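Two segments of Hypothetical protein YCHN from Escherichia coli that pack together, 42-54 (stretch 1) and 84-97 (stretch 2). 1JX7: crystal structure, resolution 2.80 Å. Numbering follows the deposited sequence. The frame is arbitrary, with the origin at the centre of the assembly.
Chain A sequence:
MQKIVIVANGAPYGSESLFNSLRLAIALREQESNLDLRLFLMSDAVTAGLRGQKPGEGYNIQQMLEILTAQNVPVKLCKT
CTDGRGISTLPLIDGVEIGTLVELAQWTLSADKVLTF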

# COMPACT_ATOMS: atom_id res chain seq x y z
N MSE A 42 1.34 -13.80 -8.03
CA MSE A 42 -0.10 -13.56 -8.04
C MSE A 42 -0.42 -12.10 -8.36
O MSE A 42 0.48 -11.27 -8.51
CB MSE A 42 -0.72 -13.91 -6.68
CG MSE A 42 -0.62 -15.38 -6.30
SE MSE A 42 -1.57 -15.79 -4.84
CE MSE A 42 -0.75 -14.80 -3.61
N SER A 43 -1.71 -11.81 -8.47
CA SER A 43 -2.20 -10.49 -8.73
C SER A 43 -1.28 -9.61 -9.57
O SER A 43 -0.85 -10.04 -10.65
CB SER A 43 -2.51 -9.78 -7.42
OG SER A 43 -1.33 -9.57 -6.68
N ASP A 44 -0.97 -8.40 -9.12
CA ASP A 44 -0.01 -7.47 -9.70
C ASP A 44 1.40 -7.89 -10.15
O ASP A 44 1.87 -7.42 -11.20
CB ASP A 44 0.15 -6.25 -8.83
CG ASP A 44 -1.17 -5.61 -8.51
OD1 ASP A 44 -1.16 -4.56 -7.84
OD2 ASP A 44 -2.22 -6.15 -8.94
N ALA A 45 2.06 -8.77 -9.41
CA ALA A 45 3.41 -9.21 -9.76
C ALA A 45 3.43 -9.97 -11.08
O ALA A 45 4.49 -10.35 -11.57
CB ALA A 45 3.99 -10.12 -8.62
N VAL A 46 2.26 -10.17 -11.66
CA VAL A 46 2.12 -10.93 -12.88
C VAL A 46 2.55 -10.21 -14.15
O VAL A 46 2.94 -10.85 -15.13
CB VAL A 46 0.66 -11.42 -13.02
CG1 VAL A 46 0.32 -11.71 -14.45
CG2 VAL A 46 0.48 -12.68 -12.17
N THR A 47 2.48 -8.87 -14.15
CA THR A 47 2.89 -8.12 -15.33
C THR A 47 4.41 -8.17 -15.45
O THR A 47 4.96 -7.89 -16.52
CB THR A 47 2.40 -6.63 -15.25
OG1 THR A 47 2.98 -5.97 -14.12
CG2 THR A 47 0.90 -6.56 -15.12
N ALA A 48 5.07 -8.56 -14.36
CA ALA A 48 6.53 -8.70 -14.32
C ALA A 48 7.04 -9.73 -15.34
O ALA A 48 8.24 -9.79 -15.64
CB ALA A 48 6.95 -9.11 -12.93
N GLY A 49 6.13 -10.54 -15.86
CA GLY A 49 6.52 -11.54 -16.82
C GLY A 49 6.60 -11.05 -18.26
O GLY A 49 7.00 -11.81 -19.15
N LEU A 50 6.23 -9.80 -18.51
CA LEU A 50 6.29 -9.30 -19.88
C LEU A 50 7.71 -9.16 -20.36
O LEU A 50 8.62 -8.92 -19.57
CB LEU A 50 5.56 -7.97 -20.01
CG LEU A 50 4.05 -8.06 -19.88
CD1 LEU A 50 3.45 -6.68 -20.01
CD2 LEU A 50 3.49 -9.00 -20.93
N ARG A 51 7.88 -9.31 -21.66
CA ARG A 51 9.20 -9.21 -22.27
C ARG A 51 9.42 -7.78 -22.75
O ARG A 51 8.47 -7.01 -22.89
CB ARG A 51 9.29 -10.19 -23.46
CG ARG A 51 10.71 -10.49 -23.89
CD ARG A 51 10.80 -10.90 -25.35
NE ARG A 51 10.99 -12.34 -25.52
CZ ARG A 51 10.15 -13.26 -25.07
NH1 ARG A 51 9.05 -12.90 -24.41
NH2 ARG A 51 10.39 -14.54 -25.30
N GLY A 52 10.68 -7.41 -22.97
CA GLY A 52 10.99 -6.08 -23.46
C GLY A 52 11.12 -4.97 -22.43
O GLY A 52 11.12 -3.80 -22.78
N GLN A 53 11.23 -5.35 -21.16
CA GLN A 53 11.36 -4.37 -20.10
C GLN A 53 12.70 -3.67 -20.28
O GLN A 53 13.74 -4.32 -20.38
CB GLN A 53 11.30 -5.05 -18.72
CG GLN A 53 9.98 -5.76 -18.49
CD GLN A 53 9.91 -6.47 -17.15
OE1 GLN A 53 10.15 -5.88 -16.10
NE2 GLN A 53 9.55 -7.76 -17.20
N LYS A 54 12.66 -2.34 -20.35
CA LYS A 54 13.88 -1.59 -20.53
C LYS A 54 13.82 -0.25 -19.84
O LYS A 54 13.61 0.78 -20.47
CB LYS A 54 14.19 -1.44 -22.03
CG LYS A 54 12.97 -1.22 -22.91
CD LYS A 54 12.53 0.24 -22.94
CE LYS A 54 13.61 1.16 -23.55
NZ LYS A 54 13.21 2.60 -23.62
N GLY A 84 -7.04 -11.44 -16.46
CA GLY A 84 -7.66 -10.17 -16.15
C GLY A 84 -6.86 -8.99 -16.65
O GLY A 84 -7.45 -7.94 -16.96
N ARG A 85 -5.55 -9.14 -16.76
CA ARG A 85 -4.71 -8.03 -17.22
C ARG A 85 -4.33 -8.14 -18.70
O ARG A 85 -3.55 -7.33 -19.21
CB ARG A 85 -3.47 -7.93 -16.32
CG ARG A 85 -3.70 -8.53 -14.94
CD ARG A 85 -3.22 -7.68 -13.77
NE ARG A 85 -3.70 -8.27 -12.51
CZ ARG A 85 -3.69 -7.65 -11.32
NH1 ARG A 85 -3.22 -6.41 -11.21
NH2 ARG A 85 -4.16 -8.27 -10.25
N GLY A 86 -4.89 -9.15 -19.38
CA GLY A 86 -4.62 -9.34 -20.80
C GLY A 86 -3.18 -9.64 -21.10
O GLY A 86 -2.63 -9.25 -22.14
N ILE A 87 -2.55 -10.36 -20.18
CA ILE A 87 -1.15 -10.72 -20.31
C ILE A 87 -1.01 -12.19 -20.70
O ILE A 87 0.06 -12.61 -21.13
CB ILE A 87 -0.45 -10.41 -18.99
CG1 ILE A 87 -0.27 -8.90 -18.89
CG2 ILE A 87 0.86 -11.16 -18.88
CD1 ILE A 87 0.33 -8.43 -17.60
N SER A 88 -2.09 -12.94 -20.57
CA SER A 88 -2.09 -14.36 -20.91
C SER A 88 -1.55 -14.68 -22.31
O SER A 88 -0.76 -15.60 -22.47
CB SER A 88 -3.50 -14.94 -20.78
OG SER A 88 -3.88 -15.06 -19.42
N THR A 89 -1.98 -13.91 -23.31
CA THR A 89 -1.54 -14.13 -24.69
C THR A 89 -0.31 -13.34 -25.14
O THR A 89 0.11 -13.46 -26.28
CB THR A 89 -2.67 -13.83 -25.71
OG1 THR A 89 -3.34 -12.62 -25.33
CG2 THR A 89 -3.67 -14.98 -25.78
N LEU A 90 0.25 -12.54 -24.25
CA LEU A 90 1.42 -11.76 -24.61
C LEU A 90 2.68 -12.60 -24.50
O LEU A 90 2.67 -13.69 -23.92
CB LEU A 90 1.54 -10.52 -23.71
CG LEU A 90 0.38 -9.53 -23.85
CD1 LEU A 90 0.77 -8.23 -23.18
CD2 LEU A 90 0.08 -9.28 -25.32
N PRO A 91 3.80 -12.11 -25.09
CA PRO A 91 5.07 -12.83 -25.05
C PRO A 91 5.68 -12.69 -23.65
O PRO A 91 5.94 -11.58 -23.18
CB PRO A 91 5.91 -12.10 -26.11
CG PRO A 91 4.86 -11.53 -27.05
CD PRO A 91 3.84 -11.02 -26.07
N LEU A 92 5.89 -13.82 -22.98
CA LEU A 92 6.47 -13.79 -21.65
C LEU A 92 7.95 -14.06 -21.74
O LEU A 92 8.42 -14.64 -22.71
CB LEU A 92 5.84 -14.86 -20.74
CG LEU A 92 4.39 -14.77 -20.25
CD1 LEU A 92 4.11 -13.37 -19.73
CD2 LEU A 92 3.45 -15.12 -21.37
N ILE A 93 8.68 -13.63 -20.72
CA ILE A 93 10.13 -13.85 -20.64
C ILE A 93 10.26 -15.37 -20.68
O ILE A 93 9.36 -16.08 -20.24
CB ILE A 93 10.67 -13.31 -19.30
CG1 ILE A 93 10.30 -11.83 -19.16
CG2 ILE A 93 12.17 -13.50 -19.23
CD1 ILE A 93 10.74 -11.20 -17.85
N ASP A 94 11.37 -15.85 -21.21
CA ASP A 94 11.59 -17.29 -21.34
C ASP A 94 10.94 -18.22 -20.32
O ASP A 94 9.74 -18.50 -20.40
CB ASP A 94 13.09 -17.59 -21.41
CG ASP A 94 13.69 -17.17 -22.74
OD1 ASP A 94 13.06 -17.45 -23.79
OD2 ASP A 94 14.79 -16.58 -22.74
N GLY A 95 11.72 -18.72 -19.38
CA GLY A 95 11.18 -19.65 -18.40
C GLY A 95 9.87 -19.30 -17.72
O GLY A 95 9.25 -20.16 -17.10
N VAL A 96 9.43 -18.05 -17.82
CA VAL A 96 8.20 -17.63 -17.19
C VAL A 96 6.99 -18.34 -17.79
O VAL A 96 6.89 -18.46 -19.00
CB VAL A 96 8.03 -16.10 -17.34
CG1 VAL A 96 6.61 -15.69 -16.93
CG2 VAL A 96 9.06 -15.40 -16.47
N GLU A 97 6.09 -18.82 -16.94
CA GLU A 97 4.89 -19.51 -17.42
C GLU A 97 3.62 -19.23 -16.63
O GLU A 97 3.66 -18.70 -15.52
CB GLU A 97 5.14 -21.01 -17.47
CG GLU A 97 6.05 -21.41 -18.61
CD GLU A 97 6.39 -22.88 -18.58
OE1 GLU A 97 5.45 -23.69 -18.54
OE2 GLU A 97 7.60 -23.21 -18.60

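Two arginines, one from each stretch, cover more of the contact than any other residues: Arg85 reaches across to the start of stretch 1, and Arg51 reaches across to residues 91-94 of stretch 2. Between them, Leu50 fills the apolar middle. The two stretches together bury 710 Å² of surface.

Just after Arg85, Gly86 is the first residue to leave helical angles; its positive phi, easily adopted by glycine, belongs to a Schellman motif. The CA-to-CB bond of Arg85 points toward stretch 1, and the long side chain carries the guanidinium to the beginning of the 3-10 segment 44-49. There NH1 of Arg85 donates a very short hydrogen bond to OD2 of Asp44, 2.5 Å away, as part of a salt bridge. The CB of Asp44 points away overall, but its m rotamer brings the carboxylate back to the arginine. Besides the charge pairing there is flat packing: the Asp44 N and the Ser43 C lie over one face of the guanidinium, with Ser43 C 3.2 Å from Arg85 NH2. Arginine suits this place because a single group offers both a charge and a planar surface, and NH2 is also hydrogen-bonded elsewhere in the structure.

Further along, the contact becomes apolar. Thr47 turns its methyl to Ile87, CG2 to CD1 being 3.2 Å, while its hydroxyl OG1 makes a weak hydrogen bond to the Asp44 O within its own segment. Leu50 starts with its CB pointing away, yet the end of its side chain comes nearer, and CD2 lies 3.6 Å from Leu90 CD1 and 4.0 Å from Ile87 CG2. An aliphatic side chain suits the place, since both neighbours of CD2 are themselves methyl carbons. Ile87 and Leu90 are the first and last residues of a type I turn, closed by a hydrogen bond from Leu90 N to Ile87 O (3.1 Å), and both direct CB toward stretch 1.

At Leu50 the backbones meet as well, in a single beta bridge with Leu92. Ile93 N donates to Gly49 O at 2.9 Å, and the return bond, from Arg51 N to Pro91 O, is weak at 3.4 Å. The same Gly49 O receives a CA-H contact from Leu92 CA at 3.2 Å. Gly49 suits this close approach: a CB there would stand only 3.2 Å from Val96 CG1 and 3.4 Å from Leu92 CD1.

Arg51, which stays exposed, extends what its backbone begins. Its CB points sideways, but the side chain bends back so that NH1 donates to Leu92 O at 2.5 Å. That oxygen lies at the edge of the guanidinium, near its plane, where N-H groups point, whereas Ile93 CA lies over one face. Asp94 adds only an electrostatic contribution: its OD1 is 4.2 Å from Arg51 NH2 and well out of the guanidinium plane. Nearby, Gln53 NE2 bonds to Ala48 O (2.9 Å) and Leu50 O (2.8 Å), tying together the backbone that presents Leu50 and Arg51.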